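Long-range contacts in pili retraction protein PilT (Thermus thermophilus, PDB 5FL3), which binds ADP and, as a PilT-type member of the GSP E family, probably hydrolyses ATP to drive pilus retraction: residues Ile154-His160 with His176-Ser181; Ala88-Cys92 with Val104-Glu110; Phe195-Leu199 with Glu219-Ala224; Ser147-Ala151 with Glu173-Lys177. Residues are numbered along the deposited sequence.

Contact 1 of 4, residues Ile154-His160 with His176-Ser181; sequences IDHINLH and HKHKKS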
# COMPACT_ATOMS: atom_id res chain seq x y z
N ILE A 154 -8.96 6.18 -3.24
CA ILE A 154 -9.75 5.86 -4.42
C ILE A 154 -11.25 5.92 -4.08
O ILE A 154 -12.07 6.38 -4.87
CB ILE A 154 -9.39 4.46 -4.97
CG1 ILE A 154 -7.97 4.45 -5.55
CG2 ILE A 154 -10.40 3.99 -6.01
CD1 ILE A 154 -7.54 3.13 -6.07
N ASP A 155 -11.58 5.42 -2.89
CA ASP A 155 -12.95 5.36 -2.41
C ASP A 155 -13.56 6.75 -2.30
O ASP A 155 -14.73 6.96 -2.57
CB ASP A 155 -12.99 4.64 -1.06
CG ASP A 155 -14.39 4.49 -0.50
OD1 ASP A 155 -15.19 3.75 -1.11
OD2 ASP A 155 -14.68 5.10 0.56
N HIS A 156 -12.73 7.70 -1.89
CA HIS A 156 -13.18 9.07 -1.70
C HIS A 156 -13.54 9.70 -3.01
O HIS A 156 -14.54 10.42 -3.11
CB HIS A 156 -12.11 9.91 -1.04
CG HIS A 156 -12.52 11.33 -0.84
ND1 HIS A 156 -13.41 11.71 0.14
CD2 HIS A 156 -12.19 12.45 -1.51
CE1 HIS A 156 -13.60 13.02 0.08
NE2 HIS A 156 -12.87 13.49 -0.92
N ILE A 157 -12.68 9.47 -4.00
CA ILE A 157 -12.90 9.89 -5.38
C ILE A 157 -14.17 9.25 -5.96
O ILE A 157 -15.04 9.92 -6.54
CB ILE A 157 -11.67 9.53 -6.24
CG1 ILE A 157 -10.48 10.41 -5.85
CG2 ILE A 157 -11.97 9.68 -7.72
CD1 ILE A 157 -9.19 9.98 -6.47
N ASN A 158 -14.27 7.94 -5.78
CA ASN A 158 -15.37 7.15 -6.30
C ASN A 158 -16.70 7.65 -5.77
O ASN A 158 -17.75 7.47 -6.41
CB ASN A 158 -15.14 5.66 -5.95
CG ASN A 158 -16.29 4.74 -6.39
OD1 ASN A 158 -16.97 4.97 -7.39
ND2 ASN A 158 -16.47 3.66 -5.64
N LEU A 159 -16.70 8.28 -4.59
CA LEU A 159 -17.99 8.59 -4.03
C LEU A 159 -18.33 10.08 -4.03
O LEU A 159 -19.41 10.47 -3.60
CB LEU A 159 -18.10 7.98 -2.63
CG LEU A 159 -17.54 8.55 -1.34
CD1 LEU A 159 -18.60 9.41 -0.70
CD2 LEU A 159 -17.14 7.41 -0.41
N HIS A 160 -17.44 10.91 -4.58
CA HIS A 160 -17.72 12.34 -4.70
C HIS A 160 -17.47 12.87 -6.10
O HIS A 160 -17.78 14.01 -6.37
CB HIS A 160 -16.89 13.17 -3.71
CG HIS A 160 -17.27 12.95 -2.29
ND1 HIS A 160 -16.34 12.69 -1.30
CD2 HIS A 160 -18.48 12.93 -1.68
CE1 HIS A 160 -16.96 12.53 -0.15
NE2 HIS A 160 -18.26 12.66 -0.35
N HIS A 176 -13.39 -2.47 -5.13
CA HIS A 176 -14.25 -1.29 -5.16
C HIS A 176 -15.49 -1.57 -5.96
O HIS A 176 -15.43 -2.22 -7.01
CB HIS A 176 -13.54 -0.09 -5.77
CG HIS A 176 -12.32 0.35 -5.02
ND1 HIS A 176 -12.38 1.26 -3.99
CD2 HIS A 176 -11.02 0.01 -5.15
CE1 HIS A 176 -11.16 1.47 -3.53
NE2 HIS A 176 -10.32 0.72 -4.21
N LYS A 177 -16.63 -1.10 -5.47
CA LYS A 177 -17.82 -1.14 -6.29
C LYS A 177 -17.99 0.22 -6.97
O LYS A 177 -17.36 1.20 -6.58
CB LYS A 177 -19.05 -1.52 -5.46
CG LYS A 177 -19.37 -0.56 -4.36
CD LYS A 177 -20.47 -1.09 -3.48
CE LYS A 177 -20.86 -0.07 -2.42
NZ LYS A 177 -21.57 1.11 -3.02
N HIS A 178 -18.78 0.24 -8.03
CA HIS A 178 -19.15 1.48 -8.71
C HIS A 178 -19.95 2.35 -7.74
O HIS A 178 -20.85 1.88 -7.04
CB HIS A 178 -19.95 1.13 -9.99
CG HIS A 178 -20.76 2.25 -10.57
ND1 HIS A 178 -20.19 3.36 -11.17
CD2 HIS A 178 -22.11 2.41 -10.68
CE1 HIS A 178 -21.15 4.16 -11.61
NE2 HIS A 178 -22.32 3.61 -11.32
N LYS A 179 -19.55 3.61 -7.61
CA LYS A 179 -20.35 4.57 -6.86
C LYS A 179 -20.62 5.73 -7.79
O LYS A 179 -21.46 5.61 -8.70
CB LYS A 179 -19.65 5.00 -5.58
CG LYS A 179 -19.49 3.82 -4.60
CD LYS A 179 -18.79 4.21 -3.30
CE LYS A 179 -18.55 2.99 -2.42
NZ LYS A 179 -17.81 3.31 -1.17
N LYS A 180 -19.91 6.84 -7.62
CA LYS A 180 -20.05 7.94 -8.56
C LYS A 180 -19.10 7.77 -9.74
O LYS A 180 -19.34 8.31 -10.81
CB LYS A 180 -19.82 9.27 -7.86
CG LYS A 180 -20.36 10.48 -8.62
CD LYS A 180 -20.89 11.57 -7.67
CE LYS A 180 -21.41 12.80 -8.45
NZ LYS A 180 -22.20 13.75 -7.60
N SER A 181 -18.02 7.02 -9.53
CA SER A 181 -17.00 6.78 -10.55
C SER A 181 -17.08 5.38 -11.11
O SER A 181 -17.70 4.51 -10.52
CB SER A 181 -15.60 6.97 -9.98
OG SER A 181 -15.37 8.31 -9.61
O HOH W 1 -14.96 2.49 -3.53
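This is a polar contact between a helix and a loop. The last turns of helix 146-160, which follows the nucleotide-binding P-loop, meet the end of the loop that leads into strand 182-187. Asn-158 is the hub. Asn-158 OD1 accepts hydrogen bonds from Lys-179 N (2.9 Å) and Ser-181 N (3.1 Å), and Asn-158 ND2 donates to Lys-177 O (2.8 Å). Asn-158 O also accepts one from Lys-180 N (2.6 Å). One asparagine thus pairs with three backbone NH groups and one backbone carbonyl of a loop without regular structure. One turn earlier, Asp-155 OD1 forms a salt bridge with Lys-179 NZ at 2.7 Å. A water fills the gap beside it, donating to Asp-155 OD1 (2.7 Å), accepting from Asn-158 ND2 (2.8 Å) and lying 2.9 Å from His-176 ND1. The apolar part is small: Ile-154 CG2 makes a CH-pi contact over the His-176 ring, 3.8 Å from its centroid. Beneath the contact, Ile-154 and Ile-157 rest on strand 164-169, and Asn-158 and His-176 touch Val-183 of strand 182-187. His-156 faces away from the loop and packs on helix 122-130.

Contact 2 of 4, residues Ala88-Cys92 with Val104-Glu110; sequences ARFRC and VMRVVSE
Residues Ala-88 to Cys-92 and Val-104 to Val-108 are antiparallel neighbours in one beta hairpin, which exits through Ser-109 and Glu-110. Both strands are extended, their short axes 4.5 Å apart at 142°. Arg-91 and Arg-106 form a hydrogen-bonded pair: Arg-91 N to Arg-106 O is 3.0 Å, and Arg-106 N to Arg-91 O is 2.8 Å. Phe-90 with Val-107 and Cys-92 with Met-105 are non-hydrogen-bonded pairs, with CA atoms 4.6 and 4.4 Å apart. Arg-89 gives up the largest area to the other segment (82 Å²) yet stays exposed; Arg-89 O accepts from Val-108 N (2.6 Å). Its chi1 (m), chi2 and chi3 (t) extend it to a long salt bridge, Arg-89 NE to Glu-110 OE2 at 3.5 Å. Arg-91 (chi1 m) lies on the same face; Arg-91 CG is 3.3 Å from Arg-106 NH2. The Arg-91 guanidinium turns away to a salt bridge with Asp-79, while Arg-106 reaches Ile-172 O and Glu-173. The opposite face is apolar. Met-105 CE lies over the Phe-90 ring (chi1 m, chi2 -88°), 4.0 Å from its centroid, in a CH-pi contact; Met-105 SD, 5.4 Å from the Phe-90 centroid, adds a Met-aromatic contact. Phe-90 CE1 meets Val-107 CG2 at 3.6 Å. The hairpin belongs to a six-stranded antiparallel sheet: strand 78-84 flanks strand 88-97, strand 26-30 flanks strand 100-108, and helix 11-21 packs on the Phe-90 and Met-105 face.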
# COMPACT_ATOMS: atom_id res chain seq x y z
N ALA A 88 -16.06 -13.56 3.18
CA ALA A 88 -14.83 -13.01 2.64
C ALA A 88 -14.53 -13.58 1.28
O ALA A 88 -15.06 -14.63 0.88
CB ALA A 88 -13.68 -13.31 3.57
N ARG A 89 -13.67 -12.85 0.56
CA ARG A 89 -13.02 -13.34 -0.65
C ARG A 89 -11.55 -13.54 -0.36
O ARG A 89 -10.91 -12.67 0.25
CB ARG A 89 -13.19 -12.37 -1.82
CG ARG A 89 -14.63 -11.98 -2.13
CD ARG A 89 -14.77 -11.67 -3.60
NE ARG A 89 -16.05 -11.05 -3.92
CZ ARG A 89 -16.44 -10.73 -5.15
NH1 ARG A 89 -15.65 -10.97 -6.20
NH2 ARG A 89 -17.63 -10.16 -5.35
N PHE A 90 -11.03 -14.68 -0.81
CA PHE A 90 -9.64 -15.08 -0.61
C PHE A 90 -8.94 -15.30 -1.93
O PHE A 90 -9.52 -15.83 -2.87
CB PHE A 90 -9.53 -16.39 0.20
CG PHE A 90 -10.23 -16.35 1.54
CD1 PHE A 90 -9.56 -15.90 2.68
CD2 PHE A 90 -11.54 -16.79 1.67
CE1 PHE A 90 -10.19 -15.87 3.93
CE2 PHE A 90 -12.19 -16.76 2.92
CZ PHE A 90 -11.51 -16.30 4.05
N ARG A 91 -7.67 -14.91 -2.01
CA ARG A 91 -6.78 -15.47 -3.01
C ARG A 91 -5.90 -16.46 -2.26
O ARG A 91 -5.45 -16.19 -1.16
CB ARG A 91 -5.96 -14.40 -3.72
CG ARG A 91 -6.71 -13.62 -4.80
CD ARG A 91 -5.89 -13.52 -6.10
NE ARG A 91 -5.83 -14.80 -6.80
CZ ARG A 91 -6.58 -15.13 -7.85
NH1 ARG A 91 -7.44 -14.26 -8.36
NH2 ARG A 91 -6.45 -16.34 -8.41
N CYS A 92 -5.68 -17.63 -2.85
CA CYS A 92 -5.03 -18.73 -2.15
C CYS A 92 -3.84 -19.25 -2.91
O CYS A 92 -3.89 -19.46 -4.13
CB CYS A 92 -6.03 -19.87 -1.90
SG CYS A 92 -7.55 -19.32 -1.12
N VAL A 104 -1.59 -20.74 1.79
CA VAL A 104 -1.57 -19.37 2.27
C VAL A 104 -2.74 -18.64 1.65
O VAL A 104 -2.84 -18.54 0.43
CB VAL A 104 -0.25 -18.64 1.94
CG1 VAL A 104 -0.35 -17.21 2.43
CG2 VAL A 104 0.93 -19.33 2.60
N MET A 105 -3.63 -18.17 2.50
CA MET A 105 -4.84 -17.51 2.05
C MET A 105 -4.80 -16.04 2.40
O MET A 105 -4.55 -15.69 3.56
CB MET A 105 -6.05 -18.18 2.68
CG MET A 105 -5.95 -19.68 2.62
SD MET A 105 -7.43 -20.47 3.27
CE MET A 105 -8.71 -19.71 2.27
N ARG A 106 -5.02 -15.17 1.41
CA ARG A 106 -5.11 -13.73 1.67
C ARG A 106 -6.56 -13.23 1.58
O ARG A 106 -7.27 -13.53 0.62
CB ARG A 106 -4.23 -12.95 0.70
CG ARG A 106 -4.31 -11.44 0.87
CD ARG A 106 -3.38 -10.75 -0.12
NE ARG A 106 -3.62 -11.25 -1.47
CZ ARG A 106 -4.56 -10.77 -2.29
NH1 ARG A 106 -5.34 -9.77 -1.89
NH2 ARG A 106 -4.72 -11.29 -3.50
N VAL A 107 -7.00 -12.46 2.57
CA VAL A 107 -8.35 -11.91 2.49
C VAL A 107 -8.38 -10.68 1.58
O VAL A 107 -7.61 -9.76 1.79
CB VAL A 107 -8.89 -11.52 3.87
CG1 VAL A 107 -10.36 -11.03 3.76
CG2 VAL A 107 -8.77 -12.69 4.85
N VAL A 108 -9.24 -10.70 0.56
CA VAL A 108 -9.47 -9.53 -0.29
C VAL A 108 -10.61 -8.75 0.35
O VAL A 108 -11.75 -9.21 0.30
CB VAL A 108 -9.86 -9.93 -1.75
CG1 VAL A 108 -9.78 -8.74 -2.69
CG2 VAL A 108 -8.98 -11.08 -2.27
N SER A 109 -10.34 -7.61 0.97
CA SER A 109 -11.44 -6.95 1.67
C SER A 109 -12.25 -6.03 0.77
O SER A 109 -11.73 -5.45 -0.18
CB SER A 109 -10.95 -6.14 2.87
OG SER A 109 -12.06 -5.84 3.73
N GLU A 110 -13.52 -5.92 1.11
CA GLU A 110 -14.42 -5.04 0.40
C GLU A 110 -14.84 -3.93 1.32
O GLU A 110 -15.72 -3.15 0.99
CB GLU A 110 -15.62 -5.80 -0.11
CG GLU A 110 -15.27 -7.18 -0.61
CD GLU A 110 -16.45 -7.83 -1.29
OE1 GLU A 110 -17.15 -7.10 -2.04
OE2 GLU A 110 -16.68 -9.05 -1.06

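Contact 3 of 4, residues Phe195-Leu199 with Glu219-Ala224; sequences FYTGL and ETVEAA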
# COMPACT_ATOMS: atom_id res chain seq x y z
N PHE A 195 2.48 -4.18 -14.85
CA PHE A 195 2.21 -2.78 -14.57
C PHE A 195 2.38 -1.93 -15.81
O PHE A 195 1.58 -1.03 -16.05
CB PHE A 195 3.12 -2.25 -13.48
CG PHE A 195 2.81 -2.82 -12.14
CD1 PHE A 195 1.54 -2.69 -11.59
CD2 PHE A 195 3.79 -3.49 -11.41
CE1 PHE A 195 1.24 -3.22 -10.34
CE2 PHE A 195 3.50 -4.03 -10.17
CZ PHE A 195 2.23 -3.90 -9.63
N TYR A 196 3.40 -2.24 -16.59
CA TYR A 196 3.68 -1.44 -17.77
C TYR A 196 2.56 -1.60 -18.79
O TYR A 196 2.02 -0.61 -19.27
CB TYR A 196 5.03 -1.81 -18.41
CG TYR A 196 5.35 -0.90 -19.57
CD1 TYR A 196 5.87 0.37 -19.35
CD2 TYR A 196 5.09 -1.29 -20.88
CE1 TYR A 196 6.13 1.23 -20.41
CE2 TYR A 196 5.36 -0.44 -21.95
CZ TYR A 196 5.88 0.81 -21.71
OH TYR A 196 6.14 1.65 -22.77
N THR A 197 2.21 -2.85 -19.10
CA THR A 197 1.12 -3.16 -20.03
C THR A 197 -0.18 -2.48 -19.61
O THR A 197 -0.89 -1.88 -20.41
CB THR A 197 0.87 -4.67 -20.11
OG1 THR A 197 2.03 -5.28 -20.68
CG2 THR A 197 -0.29 -4.97 -20.99
N GLY A 198 -0.46 -2.58 -18.32
CA GLY A 198 -1.66 -1.98 -17.79
C GLY A 198 -1.61 -0.47 -17.91
O GLY A 198 -2.59 0.14 -18.32
N LEU A 199 -0.46 0.12 -17.56
CA LEU A 199 -0.32 1.57 -17.58
C LEU A 199 -0.48 2.04 -19.02
O LEU A 199 -1.25 2.96 -19.31
CB LEU A 199 1.01 2.01 -16.96
CG LEU A 199 1.40 3.50 -16.92
CD1 LEU A 199 0.26 4.38 -16.47
CD2 LEU A 199 2.58 3.75 -16.01
N GLU A 219 11.05 2.20 -16.98
CA GLU A 219 10.02 2.28 -18.01
C GLU A 219 8.69 2.67 -17.38
O GLU A 219 8.03 3.62 -17.83
CB GLU A 219 9.88 0.95 -18.75
CG GLU A 219 11.04 0.58 -19.68
CD GLU A 219 12.34 0.20 -18.95
OE1 GLU A 219 12.28 -0.21 -17.77
OE2 GLU A 219 13.42 0.30 -19.57
N THR A 220 8.30 1.93 -16.35
CA THR A 220 7.09 2.22 -15.59
C THR A 220 7.14 3.58 -14.86
O THR A 220 6.14 4.30 -14.83
CB THR A 220 6.81 1.12 -14.58
OG1 THR A 220 6.81 -0.14 -15.26
CG2 THR A 220 5.47 1.33 -13.94
N VAL A 221 8.29 3.93 -14.29
CA VAL A 221 8.38 5.21 -13.57
C VAL A 221 8.21 6.36 -14.56
O VAL A 221 7.47 7.32 -14.30
CB VAL A 221 9.75 5.35 -12.79
CG1 VAL A 221 9.99 6.78 -12.35
CG2 VAL A 221 9.78 4.42 -11.60
N GLU A 222 8.87 6.25 -15.70
CA GLU A 222 8.79 7.30 -16.72
C GLU A 222 7.37 7.41 -17.27
O GLU A 222 6.84 8.51 -17.44
CB GLU A 222 9.78 7.04 -17.86
CG GLU A 222 9.95 8.23 -18.81
CD GLU A 222 11.05 8.02 -19.85
OE1 GLU A 222 11.26 6.87 -20.27
OE2 GLU A 222 11.71 9.01 -20.24
N ALA A 223 6.75 6.26 -17.53
CA ALA A 223 5.42 6.22 -18.11
C ALA A 223 4.45 6.87 -17.16
O ALA A 223 3.60 7.66 -17.57
CB ALA A 223 5.00 4.79 -18.41
N ALA A 224 4.60 6.55 -15.88
CA ALA A 224 3.74 7.10 -14.85
C ALA A 224 3.91 8.62 -14.75
O ALA A 224 2.94 9.35 -14.59
CB ALA A 224 4.00 6.44 -13.54
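Two helices lie side by side here and run in nearly the same direction. The segments 195-199 and 219-224 have axes 9.7 Å apart, at 23° to each other. The main bump is Leu-199. With chi1 t it points at the other helix, and its CD2 settles into a shallow hollow between Thr-220, Ala-223 and Ala-224. Leu-199 CD2 lies 3.8 Å from Thr-220 O, 3.6 Å from Ala-223 CB, 3.5 Å from Ala-224 N and 3.9 Å from Ala-224 CB. The small side chains of the two alanines keep this hollow open, so the leucine methyl reaches the backbone. One turn earlier, Tyr-196 is the second bump. Its chi1 is also t, which lays the ring along the outer side of helix 218-230. Tyr-196 CE1 comes within 4.0 Å of Glu-219 O, which meets the edge of the ring, and within 4.2 Å of Ala-223 CB. Ala-223 therefore touches both the tyrosine and the leucine. Thr-220 lies beside the start of helix 195-202, with its OG1 4.0 Å from Tyr-196 CB and its CG2 4.3 Å from Phe-195 CB. The Phe-195 ring itself leads away, onto Val-212 of strand 209-212, and Leu-199 also touches that strand. No hydrogen bond or salt bridge crosses between the two segments, so the fit relies on shape and apolar contact rather than on polar pairing.

Contact 4 of 4, residues Ser147-Ala151 with Glu173-Lys177; sequences STTLA and EFLHK. With ADP (adenosine-5'-diphosphate), chain B.
The contact belongs to the ADP pocket, where the first turns of the helix after the P-loop meet a loop through one aromatic ring. Residues Ser-147 to Ala-151 are helical, with Ala-151 N bonded to Ser-147 O at 2.8 Å. Residues Glu-173 to Lys-177 have no regular structure and are extended from Phe-174 onward. The nearest CA pairs are Ser-147 with Glu-173 (6.9 Å) and Ala-151 with Phe-174 (6.5 Å). Phe-174 has chi1 m and chi2 -88°, which sets its ring against the helix. Ala-151 CB lies over the ring face in a CH-pi contact, 3.8 Å from the centroid and 3.4 Å from Phe-174 CD2. Thr-148 OG1 is at the ring edge, 3.8 Å from Phe-174 CZ. This is the Walker A arrangement: Ser-147 and Thr-148 hold the diphosphate at the helix N-terminus. ADP O3B accepts from Ser-147 N (2.8 Å) and Ser-147 OG (2.7 Å). ADP O2A accepts from Thr-148 OG1 (2.6 Å) and weakly from Thr-148 N (3.1 Å). Glu-173 CG is 3.8 Å from Ser-147 OG, but its carboxylate leads away to a salt bridge with Arg-106. Further along, His-176 (chi1 m) presents its ring edge to the helix, with CE1 3.4 Å from Ala-151 O.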
# COMPACT_ATOMS: atom_id res chain seq x y z
N SER A 147 -1.30 0.14 0.42
CA SER A 147 -2.51 -0.34 -0.26
C SER A 147 -3.78 0.29 0.32
O SER A 147 -4.75 0.57 -0.39
CB SER A 147 -2.63 -1.86 -0.13
OG SER A 147 -1.49 -2.51 -0.63
N THR A 148 -3.75 0.47 1.64
CA THR A 148 -4.90 0.92 2.39
C THR A 148 -5.09 2.41 2.22
O THR A 148 -6.20 2.89 2.01
CB THR A 148 -4.74 0.57 3.88
OG1 THR A 148 -4.50 -0.84 4.02
CG2 THR A 148 -5.99 0.91 4.61
N THR A 149 -4.00 3.15 2.31
CA THR A 149 -4.12 4.57 2.07
C THR A 149 -4.68 4.78 0.66
O THR A 149 -5.63 5.57 0.48
CB THR A 149 -2.81 5.26 2.25
OG1 THR A 149 -2.50 5.23 3.65
CG2 THR A 149 -2.90 6.70 1.77
N LEU A 150 -4.14 4.03 -0.31
CA LEU A 150 -4.62 4.13 -1.69
C LEU A 150 -6.09 3.75 -1.82
O LEU A 150 -6.85 4.43 -2.50
CB LEU A 150 -3.78 3.25 -2.62
CG LEU A 150 -2.37 3.75 -2.93
CD1 LEU A 150 -1.67 2.75 -3.84
CD2 LEU A 150 -2.37 5.13 -3.54
N ALA A 151 -6.50 2.67 -1.15
CA ALA A 151 -7.89 2.26 -1.24
C ALA A 151 -8.83 3.33 -0.65
O ALA A 151 -9.93 3.51 -1.15
CB ALA A 151 -8.07 0.95 -0.55
N GLU A 173 -5.90 -5.82 -3.73
CA GLU A 173 -5.98 -5.93 -2.28
C GLU A 173 -7.37 -5.53 -1.77
O GLU A 173 -7.88 -6.10 -0.82
CB GLU A 173 -4.90 -5.08 -1.59
CG GLU A 173 -3.43 -5.48 -1.89
CD GLU A 173 -3.02 -6.79 -1.22
OE1 GLU A 173 -3.85 -7.35 -0.45
OE2 GLU A 173 -1.88 -7.28 -1.47
N PHE A 174 -7.96 -4.54 -2.44
CA PHE A 174 -9.30 -4.06 -2.11
C PHE A 174 -10.20 -4.10 -3.33
O PHE A 174 -9.77 -3.74 -4.43
CB PHE A 174 -9.24 -2.64 -1.57
CG PHE A 174 -8.66 -2.55 -0.21
CD1 PHE A 174 -9.47 -2.67 0.91
CD2 PHE A 174 -7.30 -2.34 -0.03
CE1 PHE A 174 -8.93 -2.60 2.18
CE2 PHE A 174 -6.76 -2.26 1.22
CZ PHE A 174 -7.57 -2.39 2.33
N LEU A 175 -11.45 -4.53 -3.14
CA LEU A 175 -12.46 -4.51 -4.21
C LEU A 175 -13.36 -3.28 -4.09
O LEU A 175 -14.02 -3.06 -3.06
CB LEU A 175 -13.30 -5.77 -4.19
CG LEU A 175 -12.50 -7.02 -4.52
CD1 LEU A 175 -13.33 -8.26 -4.23
CD2 LEU A 175 -12.03 -6.98 -5.97
N HIS A 176 -13.39 -2.47 -5.13
CA HIS A 176 -14.25 -1.29 -5.16
C HIS A 176 -15.49 -1.57 -5.96
O HIS A 176 -15.43 -2.22 -7.01
CB HIS A 176 -13.54 -0.09 -5.77
CG HIS A 176 -12.32 0.35 -5.02
ND1 HIS A 176 -12.38 1.26 -3.99
CD2 HIS A 176 -11.02 0.01 -5.15
CE1 HIS A 176 -11.16 1.47 -3.53
NE2 HIS A 176 -10.32 0.72 -4.21
N LYS A 177 -16.63 -1.10 -5.47
CA LYS A 177 -17.82 -1.14 -6.29
C LYS A 177 -17.99 0.22 -6.97
O LYS A 177 -17.36 1.20 -6.58
CB LYS A 177 -19.05 -1.52 -5.46
CG LYS A 177 -19.37 -0.56 -4.36
CD LYS A 177 -20.47 -1.09 -3.48
CE LYS A 177 -20.86 -0.07 -2.42
NZ LYS A 177 -21.57 1.11 -3.02
PB ADP B . 1.40 -2.23 2.26
O1B ADP B . 2.02 -3.62 2.25
O2B ADP B . 2.38 -1.12 2.57
O3B ADP B . 0.52 -1.93 1.06
PA ADP B . -1.13 -2.72 3.61
O1A ADP B . -1.20 -4.09 2.96
O2A ADP B . -2.14 -1.64 3.26
O3A ADP B . 0.40 -2.19 3.52
O5' ADP B . -1.22 -2.90 5.21
C5' ADP B . -0.72 -4.05 5.91
C4' ADP B . -1.58 -4.21 7.16
O4' ADP B . -1.60 -2.98 7.91
C3' ADP B . -3.02 -4.57 6.84
O3' ADP B . -3.34 -5.71 7.64
C2' ADP B . -3.85 -3.35 7.23
O2' ADP B . -5.07 -3.69 7.89
C1' ADP B . -2.95 -2.57 8.18
N9 ADP B . -3.07 -1.09 8.01
C8 ADP B . -3.11 -0.43 6.83
N7 ADP B . -3.22 0.91 7.00
C5 ADP B . -3.25 1.14 8.33
C6 ADP B . -3.34 2.33 9.21
N6 ADP B . -3.43 3.56 8.66
N1 ADP B . -3.34 2.13 10.56
C2 ADP B . -3.25 0.90 11.11
N3 ADP B . -3.15 -0.23 10.37
C4 ADP B . -3.15 -0.18 9.00

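Contacts 1 and 4 are consecutive parts of one interface. Both pair helix 146-160 with the loop before strand 182-187, share His-176 and Lys-177, and have centres 11 Å apart. Contact 4 holds the ADP end; the His-176 side chain is already about 11 Å from the nucleotide. Contact 2 lies in the separate six-stranded antiparallel sheet, yet it touches contact 4. Arg-106 NH1 forms a salt bridge with Glu-173 OE1 (3.2 Å), and Ser-109 O is 3.1 Å from Leu-175 N, a probable hydrogen bond. The hairpin is thereby tied to the loop beside the nucleotide. Contact 3 stands apart, with its centre 20 Å from that of contact 4 and no touch to the others.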